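Local coordinates for mandelate racemase/muconate lactonizing enzyme family protein (PDB 3T9P) that is probably an isomerase or related enzyme of the mandelate racemase/muconate lactonizing enzyme family, its exact substrate and reaction not established, at residues T164-H178 and I200-R214. Residues are numbered along the deposited sequence; the frame is centred on the assembly and turned at random.
Sequences TAFKWRVGAEAGRDH and IEKLVDGNSCYSPAR
Trp168 and Val204 meet where strands 165-169 and 201-205 pair in parallel, joined through helix 184-196 as a beta-alpha-beta unit of the enolase-superfamily barrel domain. Backbone bonds bind the strands: Leu203 N donates to Phe166 O and Leu203 O accepts from Trp168 N. On the side facing helices 147-161 and 184-196, Phe166, Trp168 and Val204 can bury, while Lys202 lends its aliphatic carbons. Val204 CG1 makes a CH-pi contact 3.8 Å from the centroid of the five-membered ring of Trp168, and Lys202 CB lies 3.7 Å from Trp168 CH2; Trp168 CG stands between backbone N and carbonyl carbon (chi1 63°), bringing the indole nearer strand 201-205. Replacing Trp168 by alanine would probably strip Val204 CG1 of its aromatic floor and open a gap beside helix 147-161, where Phe154 packs.

Lys167, Arg169 and Asp205 share the opposite face with Ala165 and Leu203. Arg169 NH2 forms a salt bridge with Asp205 OD2 (3.0 Å) and donates to Asn207 OD1 (2.9 Å) on a lone pair, guanidinium and amide nearly coplanar. Asp205 OD1 accepts from Asn207 N in an Asx turn, so one carboxylate meets both arginine and loop. Lys167 NZ, 4.0 Å from Asp205 OD2, instead salt-bridges Glu231.

Beyond the strands, Ala174 N donates to Asn207 O. Asp177 holds Ser211, the N-cap of helix 212-224: Ser211 N reaches OD1 from above the carboxylate plane, while Ser211 OG donates to the syn lone pair of Asp177 OD2 at 2.8 Å.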
# COMPACT_ATOMS: atom_id res chain seq x y z
N THR A 164 -0.97 -20.38 -29.12
CA THR A 164 -2.24 -21.06 -29.19
C THR A 164 -3.15 -20.64 -28.03
O THR A 164 -4.17 -21.27 -27.74
CB THR A 164 -2.12 -22.64 -29.19
OG1 THR A 164 -1.34 -23.01 -28.06
CG2 THR A 164 -1.42 -23.21 -30.47
N ALA A 165 -2.84 -19.48 -27.43
CA ALA A 165 -3.70 -18.95 -26.40
C ALA A 165 -3.57 -17.40 -26.54
O ALA A 165 -2.46 -16.92 -26.86
CB ALA A 165 -3.19 -19.37 -24.99
N PHE A 166 -4.67 -16.70 -26.30
CA PHE A 166 -4.74 -15.22 -26.53
C PHE A 166 -5.63 -14.56 -25.49
O PHE A 166 -6.67 -15.07 -25.19
CB PHE A 166 -5.39 -14.96 -27.93
CG PHE A 166 -4.50 -15.37 -29.05
CD1 PHE A 166 -4.48 -16.70 -29.46
CD2 PHE A 166 -3.65 -14.42 -29.71
CE1 PHE A 166 -3.64 -17.11 -30.52
CE2 PHE A 166 -2.75 -14.81 -30.77
CZ PHE A 166 -2.73 -16.19 -31.14
N LYS A 167 -5.24 -13.37 -24.99
CA LYS A 167 -6.06 -12.62 -24.06
C LYS A 167 -6.26 -11.21 -24.64
O LYS A 167 -5.31 -10.61 -25.11
CB LYS A 167 -5.32 -12.45 -22.72
CG LYS A 167 -6.29 -11.71 -21.68
CD LYS A 167 -5.65 -11.87 -20.26
CE LYS A 167 -4.72 -10.71 -19.95
NZ LYS A 167 -4.19 -10.95 -18.56
N TRP A 168 -7.50 -10.75 -24.59
CA TRP A 168 -7.88 -9.38 -24.93
C TRP A 168 -8.80 -8.77 -23.87
O TRP A 168 -9.02 -9.35 -22.77
CB TRP A 168 -8.52 -9.40 -26.37
CG TRP A 168 -9.76 -10.14 -26.63
CD1 TRP A 168 -11.02 -9.58 -26.80
CD2 TRP A 168 -9.95 -11.59 -26.75
NE1 TRP A 168 -11.93 -10.57 -27.13
CE2 TRP A 168 -11.28 -11.80 -27.11
CE3 TRP A 168 -9.06 -12.70 -26.75
CZ2 TRP A 168 -11.81 -13.08 -27.30
CZ3 TRP A 168 -9.55 -13.96 -26.99
CH2 TRP A 168 -10.95 -14.14 -27.35
N ARG A 169 -9.28 -7.54 -24.16
CA ARG A 169 -9.96 -6.74 -23.13
C ARG A 169 -11.41 -6.58 -23.38
O ARG A 169 -11.83 -6.42 -24.54
CB ARG A 169 -9.39 -5.32 -23.02
CG ARG A 169 -7.84 -5.27 -22.83
CD ARG A 169 -7.38 -5.76 -21.48
NE ARG A 169 -6.04 -6.33 -21.55
CZ ARG A 169 -5.34 -6.74 -20.51
NH1 ARG A 169 -4.16 -7.35 -20.73
NH2 ARG A 169 -5.80 -6.56 -19.25
N VAL A 170 -12.16 -6.60 -22.29
CA VAL A 170 -13.56 -6.23 -22.30
C VAL A 170 -13.80 -5.09 -21.28
O VAL A 170 -12.92 -4.80 -20.46
CB VAL A 170 -14.51 -7.45 -22.01
CG1 VAL A 170 -14.32 -8.51 -23.06
CG2 VAL A 170 -14.17 -8.07 -20.58
N GLY A 171 -14.96 -4.47 -21.41
CA GLY A 171 -15.41 -3.41 -20.53
C GLY A 171 -14.39 -2.27 -20.73
O GLY A 171 -13.72 -2.19 -21.76
N ALA A 172 -14.40 -1.36 -19.76
CA ALA A 172 -13.45 -0.20 -19.58
C ALA A 172 -12.78 -0.36 -18.22
O ALA A 172 -13.42 -0.80 -17.23
CB ALA A 172 -14.23 1.15 -19.75
N GLU A 173 -11.49 -0.07 -18.15
CA GLU A 173 -10.75 -0.21 -16.85
C GLU A 173 -11.46 0.54 -15.73
O GLU A 173 -11.65 1.77 -15.83
CB GLU A 173 -9.31 0.23 -16.95
CG GLU A 173 -8.58 0.14 -15.61
CD GLU A 173 -7.15 0.73 -15.75
OE1 GLU A 173 -7.02 1.96 -15.95
OE2 GLU A 173 -6.17 -0.03 -15.64
N ALA A 174 -11.84 -0.17 -14.69
CA ALA A 174 -12.51 0.44 -13.49
C ALA A 174 -13.69 1.30 -13.96
O ALA A 174 -14.00 2.36 -13.36
CB ALA A 174 -11.53 1.27 -12.60
N GLY A 175 -14.35 0.79 -14.99
CA GLY A 175 -15.34 1.52 -15.75
C GLY A 175 -16.71 1.71 -15.12
O GLY A 175 -17.54 2.31 -15.80
N ARG A 176 -16.97 1.14 -13.92
CA ARG A 176 -18.27 1.18 -13.24
C ARG A 176 -19.42 0.77 -14.23
O ARG A 176 -20.44 1.50 -14.45
CB ARG A 176 -18.56 2.56 -12.66
CG ARG A 176 -17.42 3.02 -11.65
CD ARG A 176 -17.87 4.38 -11.05
NE ARG A 176 -16.86 4.86 -10.10
CZ ARG A 176 -17.05 5.93 -9.32
NH1 ARG A 176 -18.21 6.64 -9.40
NH2 ARG A 176 -16.10 6.29 -8.49
N ASP A 177 -19.22 -0.39 -14.83
CA ASP A 177 -20.21 -0.91 -15.79
C ASP A 177 -20.32 -0.25 -17.12
O ASP A 177 -21.08 -0.72 -17.96
CB ASP A 177 -21.60 -1.03 -15.16
CG ASP A 177 -21.74 -2.30 -14.39
OD1 ASP A 177 -20.96 -3.27 -14.58
OD2 ASP A 177 -22.65 -2.42 -13.59
N HIS A 178 -19.51 0.75 -17.41
CA HIS A 178 -19.52 1.35 -18.74
C HIS A 178 -18.48 0.67 -19.60
O HIS A 178 -17.39 0.45 -19.13
CB HIS A 178 -19.16 2.86 -18.66
CG HIS A 178 -20.18 3.69 -17.93
ND1 HIS A 178 -21.41 4.00 -18.49
CD2 HIS A 178 -20.19 4.21 -16.68
CE1 HIS A 178 -22.13 4.68 -17.61
NE2 HIS A 178 -21.41 4.82 -16.50
N ILE A 200 -7.93 -23.13 -30.00
CA ILE A 200 -7.17 -21.96 -29.42
C ILE A 200 -7.78 -21.65 -28.06
O ILE A 200 -8.97 -21.54 -28.02
CB ILE A 200 -7.30 -20.74 -30.34
CG1 ILE A 200 -6.69 -21.09 -31.71
CG2 ILE A 200 -6.54 -19.48 -29.81
CD1 ILE A 200 -5.10 -21.21 -31.91
N GLU A 201 -6.99 -21.52 -26.96
CA GLU A 201 -7.54 -21.13 -25.66
C GLU A 201 -7.69 -19.59 -25.71
O GLU A 201 -6.85 -18.90 -26.34
CB GLU A 201 -6.58 -21.58 -24.53
CG GLU A 201 -6.91 -23.09 -24.24
CD GLU A 201 -5.85 -23.84 -23.49
OE1 GLU A 201 -4.67 -23.55 -23.68
OE2 GLU A 201 -6.20 -24.76 -22.73
N LYS A 202 -8.72 -19.10 -25.02
CA LYS A 202 -9.08 -17.66 -25.06
C LYS A 202 -9.27 -17.14 -23.66
O LYS A 202 -9.85 -17.81 -22.82
CB LYS A 202 -10.35 -17.53 -25.91
CG LYS A 202 -9.97 -17.95 -27.42
CD LYS A 202 -11.33 -18.08 -28.15
CE LYS A 202 -11.40 -19.21 -29.11
NZ LYS A 202 -12.48 -20.11 -28.48
N LEU A 203 -8.79 -15.91 -23.44
CA LEU A 203 -8.82 -15.33 -22.12
C LEU A 203 -9.30 -13.91 -22.38
O LEU A 203 -9.01 -13.30 -23.43
CB LEU A 203 -7.37 -15.23 -21.57
CG LEU A 203 -6.58 -16.50 -21.30
CD1 LEU A 203 -5.95 -17.10 -22.58
CD2 LEU A 203 -5.44 -16.28 -20.27
N VAL A 204 -10.01 -13.34 -21.44
CA VAL A 204 -10.27 -11.89 -21.43
C VAL A 204 -10.11 -11.28 -20.04
O VAL A 204 -10.14 -11.99 -19.09
CB VAL A 204 -11.58 -11.45 -22.06
CG1 VAL A 204 -11.73 -11.95 -23.45
CG2 VAL A 204 -12.68 -11.79 -21.20
N ASP A 205 -9.86 -9.97 -19.99
CA ASP A 205 -9.71 -9.26 -18.76
C ASP A 205 -10.66 -8.09 -18.75
O ASP A 205 -10.73 -7.32 -19.68
CB ASP A 205 -8.24 -8.84 -18.59
CG ASP A 205 -7.90 -8.30 -17.22
OD1 ASP A 205 -8.73 -7.94 -16.41
OD2 ASP A 205 -6.71 -8.26 -17.00
N GLY A 206 -11.40 -8.02 -17.68
CA GLY A 206 -12.31 -6.94 -17.46
C GLY A 206 -11.72 -5.78 -16.67
O GLY A 206 -12.36 -4.83 -16.46
N ASN A 207 -10.50 -5.91 -16.21
CA ASN A 207 -9.86 -4.87 -15.37
C ASN A 207 -10.81 -4.05 -14.48
O ASN A 207 -10.81 -2.82 -14.56
CB ASN A 207 -8.98 -3.93 -16.25
CG ASN A 207 -7.86 -4.70 -16.88
OD1 ASN A 207 -7.96 -5.13 -18.03
ND2 ASN A 207 -6.78 -4.91 -16.13
N SER A 208 -11.57 -4.75 -13.63
CA SER A 208 -12.33 -4.15 -12.55
C SER A 208 -13.59 -3.43 -13.02
O SER A 208 -14.13 -2.57 -12.29
CB SER A 208 -11.48 -3.21 -11.62
OG SER A 208 -10.54 -3.91 -10.79
N CYS A 209 -13.99 -3.64 -14.26
CA CYS A 209 -15.10 -2.87 -14.80
C CYS A 209 -16.47 -3.11 -14.12
O CYS A 209 -17.25 -2.15 -13.88
CB CYS A 209 -15.28 -3.19 -16.30
SG CYS A 209 -16.54 -2.11 -17.18
N TYR A 210 -16.84 -4.38 -13.90
CA TYR A 210 -18.27 -4.70 -13.78
C TYR A 210 -18.81 -4.90 -12.40
O TYR A 210 -18.11 -5.40 -11.52
CB TYR A 210 -18.58 -6.01 -14.55
CG TYR A 210 -18.28 -5.94 -15.97
CD1 TYR A 210 -19.07 -5.11 -16.80
CD2 TYR A 210 -17.26 -6.66 -16.51
CE1 TYR A 210 -18.80 -5.05 -18.14
CE2 TYR A 210 -16.97 -6.58 -17.88
CZ TYR A 210 -17.76 -5.80 -18.69
OH TYR A 210 -17.55 -5.72 -20.07
N SER A 211 -20.11 -4.66 -12.21
CA SER A 211 -20.79 -5.13 -11.01
C SER A 211 -21.04 -6.66 -11.21
O SER A 211 -20.99 -7.12 -12.33
CB SER A 211 -22.17 -4.42 -10.82
OG SER A 211 -22.94 -4.71 -11.99
N PRO A 212 -21.32 -7.42 -10.14
CA PRO A 212 -21.43 -8.88 -10.38
C PRO A 212 -22.52 -9.30 -11.40
O PRO A 212 -22.27 -10.18 -12.22
CB PRO A 212 -21.71 -9.45 -9.02
CG PRO A 212 -21.39 -8.40 -8.05
CD PRO A 212 -21.50 -7.09 -8.72
N ALA A 213 -23.71 -8.69 -11.33
CA ALA A 213 -24.81 -8.95 -12.30
C ALA A 213 -24.40 -8.76 -13.73
O ALA A 213 -24.62 -9.64 -14.60
CB ALA A 213 -26.10 -8.03 -11.95
N ARG A 214 -23.78 -7.62 -14.05
CA ARG A 214 -23.29 -7.43 -15.40
C ARG A 214 -22.11 -8.39 -15.81
O ARG A 214 -22.00 -8.81 -17.00
CB ARG A 214 -22.91 -5.96 -15.57
CG ARG A 214 -22.55 -5.52 -16.93
CD ARG A 214 -23.76 -5.20 -17.94
NE ARG A 214 -23.08 -5.00 -19.23
CZ ARG A 214 -23.20 -5.80 -20.26
NH1 ARG A 214 -24.05 -6.83 -20.17
NH2 ARG A 214 -22.51 -5.54 -21.38
O HOH W 1 -4.02 -6.10 -16.30
O HOH W 2 -15.71 -0.40 -11.77
O HOH W 3 -21.12 -2.65 -20.05